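Local coordinates for protein lyase/mutase (Burkholderia cenocepacia, PDB 4LSB) that is a lyase/mutase of the phosphoenolpyruvate phosphomutase family with a TIM-barrel fold and holds a magnesium ion, at residues A47-S58 against G88-E97. Sequence-based numbering, arbitrary orientation.
With MG (magnesium ion), chain E.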
loop_
_atom_site.group_PDB
_atom_site.type_symbol
_atom_site.label_atom_id
_atom_site.label_comp_id
_atom_site.label_asym_id
_atom_site.label_seq_id
_atom_site.Cartn_x
_atom_site.Cartn_y
_atom_site.Cartn_z
ATOM N N ALA B 47 -4.319 -2.602 14.069
ATOM C CA ALA B 47 -4.213 -2.492 15.518
ATOM C C ALA B 47 -5.339 -1.612 16.071
ATOM O O ALA B 47 -5.982 -1.924 17.064
ATOM C CB ALA B 47 -2.878 -1.925 15.922
ATOM N N MET B 48 -5.549 -0.502 15.405
ATOM C CA MET B 48 -6.598 0.420 15.796
ATOM C C MET B 48 -7.961 -0.253 15.713
ATOM O O MET B 48 -8.825 0.069 16.522
ATOM C CB MET B 48 -6.583 1.673 14.934
ATOM C CG MET B 48 -5.390 2.584 15.139
ATOM S SD MET B 48 -5.382 3.824 13.822
ATOM C CE MET B 48 -3.884 4.700 14.298
ATOM N N ALA B 49 -8.147 -1.176 14.775
ATOM C CA ALA B 49 -9.388 -1.967 14.653
ATOM C C ALA B 49 -9.618 -2.977 15.823
ATOM O O ALA B 49 -10.700 -3.558 15.962
ATOM C CB ALA B 49 -9.421 -2.740 13.353
ATOM N N GLY B 50 -8.594 -3.247 16.598
ATOM C CA GLY B 50 -8.731 -4.181 17.701
ATOM C C GLY B 50 -8.137 -5.555 17.502
ATOM O O GLY B 50 -8.267 -6.390 18.377
ATOM N N PHE B 51 -7.428 -5.794 16.398
ATOM C CA PHE B 51 -6.789 -7.117 16.210
ATOM C C PHE B 51 -5.656 -7.258 17.214
ATOM O O PHE B 51 -5.129 -6.235 17.736
ATOM C CB PHE B 51 -6.369 -7.343 14.776
ATOM C CG PHE B 51 -7.519 -7.539 13.857
ATOM C CD1 PHE B 51 -8.181 -8.750 13.815
ATOM C CD2 PHE B 51 -7.959 -6.489 13.053
ATOM C CE1 PHE B 51 -9.261 -8.936 12.943
ATOM C CE2 PHE B 51 -9.072 -6.663 12.223
ATOM C CZ PHE B 51 -9.714 -7.900 12.169
ATOM N N GLU B 52 -5.364 -8.510 17.573
ATOM C CA GLU B 52 -4.403 -8.788 18.656
ATOM C C GLU B 52 -3.043 -9.299 18.177
ATOM O O GLU B 52 -2.118 -9.457 18.981
ATOM C CB GLU B 52 -5.012 -9.773 19.637
ATOM C CG GLU B 52 -6.041 -9.112 20.552
ATOM C CD GLU B 52 -6.757 -10.140 21.396
ATOM O OE1 GLU B 52 -6.301 -10.378 22.524
ATOM O OE2 GLU B 52 -7.729 -10.743 20.948
ATOM N N ALA B 53 -2.937 -9.536 16.886
ATOM C CA ALA B 53 -1.696 -9.979 16.269
ATOM C C ALA B 53 -1.791 -9.655 14.828
ATOM O O ALA B 53 -2.897 -9.451 14.317
ATOM C CB ALA B 53 -1.568 -11.465 16.449
ATOM N N LEU B 54 -0.667 -9.648 14.147
ATOM C CA LEU B 54 -0.634 -9.449 12.673
ATOM C C LEU B 54 0.248 -10.528 12.049
ATOM O O LEU B 54 1.168 -11.019 12.696
ATOM C CB LEU B 54 -0.050 -8.039 12.346
ATOM C CG LEU B 54 -0.725 -6.870 13.054
ATOM C CD1 LEU B 54 0.054 -5.593 12.807
ATOM C CD2 LEU B 54 -2.131 -6.696 12.586
ATOM N N ALA B 55 -0.017 -10.865 10.778
ATOM C CA ALA B 55 0.818 -11.748 10.026
ATOM C C ALA B 55 1.230 -11.070 8.730
ATOM O O ALA B 55 0.419 -10.440 8.011
ATOM C CB ALA B 55 0.096 -13.051 9.727
ATOM N N THR B 56 2.481 -11.237 8.360
ATOM C CA THR B 56 2.922 -10.676 7.086
ATOM C C THR B 56 2.395 -11.576 5.983
ATOM O O THR B 56 1.890 -12.697 6.250
ATOM C CB THR B 56 4.434 -10.527 7.018
ATOM O OG1 THR B 56 5.031 -11.791 7.068
ATOM C CG2 THR B 56 4.963 -9.666 8.165
ATOM N N THR B 57 2.375 -11.047 4.768
ATOM C CA THR B 57 1.870 -11.753 3.595
ATOM C C THR B 57 2.886 -11.507 2.486
ATOM O O THR B 57 3.060 -10.396 2.022
ATOM C CB THR B 57 0.455 -11.276 3.171
ATOM O OG1 THR B 57 0.159 -11.701 1.845
ATOM C CG2 THR B 57 0.299 -9.764 3.262
ATOM N N SER B 58 3.626 -12.544 2.146
ATOM C CA SER B 58 4.558 -12.467 1.029
ATOM C C SER B 58 3.813 -12.035 -0.266
ATOM O O SER B 58 4.372 -11.327 -1.102
ATOM C CB SER B 58 5.257 -13.841 0.827
ATOM O OG SER B 58 4.268 -14.837 0.510
ATOM N N GLY B 88 2.882 -1.557 13.828
ATOM C CA GLY B 88 1.704 -2.174 14.438
ATOM C C GLY B 88 1.651 -2.135 15.957
ATOM O O GLY B 88 0.590 -1.986 16.506
ATOM N N GLY B 89 2.783 -2.272 16.628
ATOM C CA GLY B 89 2.839 -2.396 18.137
ATOM C C GLY B 89 2.230 -3.693 18.644
ATOM O O GLY B 89 1.976 -3.852 19.845
ATOM N N LEU B 90 2.046 -4.655 17.738
ATOM C CA LEU B 90 1.468 -5.934 18.048
ATOM C C LEU B 90 2.446 -7.077 17.762
ATOM O O LEU B 90 3.309 -6.957 16.899
ATOM C CB LEU B 90 0.217 -6.148 17.143
ATOM C CG LEU B 90 -1.003 -5.266 17.426
ATOM C CD1 LEU B 90 -2.139 -5.491 16.376
ATOM C CD2 LEU B 90 -1.455 -5.524 18.866
ATOM N N PRO B 91 2.232 -8.240 18.389
ATOM C CA PRO B 91 2.929 -9.432 17.915
ATOM C C PRO B 91 2.771 -9.725 16.421
ATOM O O PRO B 91 1.668 -9.600 15.887
ATOM C CB PRO B 91 2.327 -10.579 18.744
ATOM C CG PRO B 91 1.357 -9.935 19.657
ATOM C CD PRO B 91 1.096 -8.551 19.248
ATOM N N VAL B 92 3.879 -10.040 15.766
ATOM C CA VAL B 92 3.920 -10.307 14.326
ATOM C C VAL B 92 4.421 -11.718 14.044
ATOM O O VAL B 92 5.511 -12.107 14.457
ATOM C CB VAL B 92 4.833 -9.306 13.585
ATOM C CG1 VAL B 92 4.995 -9.692 12.129
ATOM C CG2 VAL B 92 4.281 -7.912 13.691
ATOM N N SER B 93 3.604 -12.485 13.348
ATOM C CA SER B 93 3.988 -13.756 12.793
ATOM C C SER B 93 4.392 -13.539 11.370
ATOM O O SER B 93 3.601 -13.054 10.554
ATOM C CB SER B 93 2.824 -14.748 12.799
ATOM O OG SER B 93 3.343 -16.057 12.602
ATOM N N ALA B 94 5.606 -13.952 11.050
ATOM C CA ALA B 94 6.175 -13.721 9.747
ATOM C C ALA B 94 6.021 -14.879 8.804
ATOM O O ALA B 94 6.365 -15.997 9.106
ATOM C CB ALA B 94 7.654 -13.430 9.915
ATOM N N ASP B 95 5.566 -14.580 7.612
ATOM C CA ASP B 95 5.577 -15.517 6.514
ATOM C C ASP B 95 7.030 -15.592 6.016
ATOM O O ASP B 95 7.538 -14.600 5.526
ATOM C CB ASP B 95 4.661 -14.968 5.450
ATOM C CG ASP B 95 4.610 -15.803 4.209
ATOM O OD1 ASP B 95 5.294 -16.862 4.105
ATOM O OD2 ASP B 95 3.800 -15.381 3.364
ATOM N N LEU B 96 7.667 -16.754 6.199
ATOM C CA LEU B 96 9.102 -16.955 5.884
ATOM C C LEU B 96 9.251 -17.971 4.784
ATOM O O LEU B 96 10.268 -18.678 4.685
ATOM C CB LEU B 96 9.839 -17.417 7.118
ATOM C CG LEU B 96 9.752 -16.422 8.236
ATOM C CD1 LEU B 96 10.292 -17.040 9.514
ATOM C CD2 LEU B 96 10.425 -15.114 7.846
ATOM N N GLU B 97 8.215 -18.033 3.954
ATOM C CA GLU B 97 8.210 -18.865 2.740
ATOM C C GLU B 97 8.703 -20.269 3.119
ATOM O O GLU B 97 8.269 -20.833 4.128
ATOM C CB GLU B 97 9.142 -18.231 1.686
ATOM C CG GLU B 97 8.925 -16.741 1.461
ATOM C CD GLU B 97 7.921 -16.484 0.362
ATOM O OE1 GLU B 97 8.314 -15.946 -0.703
ATOM O OE2 GLU B 97 6.762 -16.847 0.579
HETATM MG MG MG E . 4.886 -17.020 -0.310
HETATM O O HOH W 1 4.297 -18.006 1.823
HETATM O O HOH W 2 5.390 -19.048 -0.946
HETATM O O HOH W 3 2.918 -17.081 -0.801
#
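The carboxylate of Asp95 is met by Ser58 on one face. Ser58 N and Ser58 OG both donate to Asp95 OD2 from that face, well out of the carboxylate plane, at 3.1 Å and 2.9 Å. At the other oxygen, Glu97 N comes to the anti side of Asp95 OD1, tilted about 31° out of the carboxylate plane, closing an Asx turn. A magnesium-bound water also donates to OD1. CG of Asp95 lies anti to the backbone N (chi1 177°), which carries the carboxylate across to Ser58. The second flat group, the carboxylate of Glu97, gives OE2 to the magnesium ion at 2.1 Å. Ser58 OG binds the same ion at 2.4 Å, and three waters are also bound.

Behind this site, strands 54-55 and 92-95 run parallel as neighbours in the TIM barrel. Leu54 N donates to Pro91 O, Ser93 N to Leu54 O, and Thr56 N to Ser93 O. Thr56 then continues the pairing with its side chain: OG1 accepts from Asp95 N at 2.9 Å, while CG2 packs on Val92 CG1. Helix 74-88 covers this face through Leu84 and Val85. At the far end, Leu90 CD1 fits between Ala47 CB (3.7 Å) and Leu54 CG (3.9 Å), and the two leucines cross at about a right angle.

Asp95 thus acts in the second shell, holding Ser58 and the Glu97 backbone beside the metal. Since Ser58 OG donates to Asp95 OD2, its proton points toward Asp95 and not toward the ion; Asp69 makes a further, weak bond to this hydroxyl. Magnesium would probably polarise the hydroxyl and strengthen the bond to Asp95.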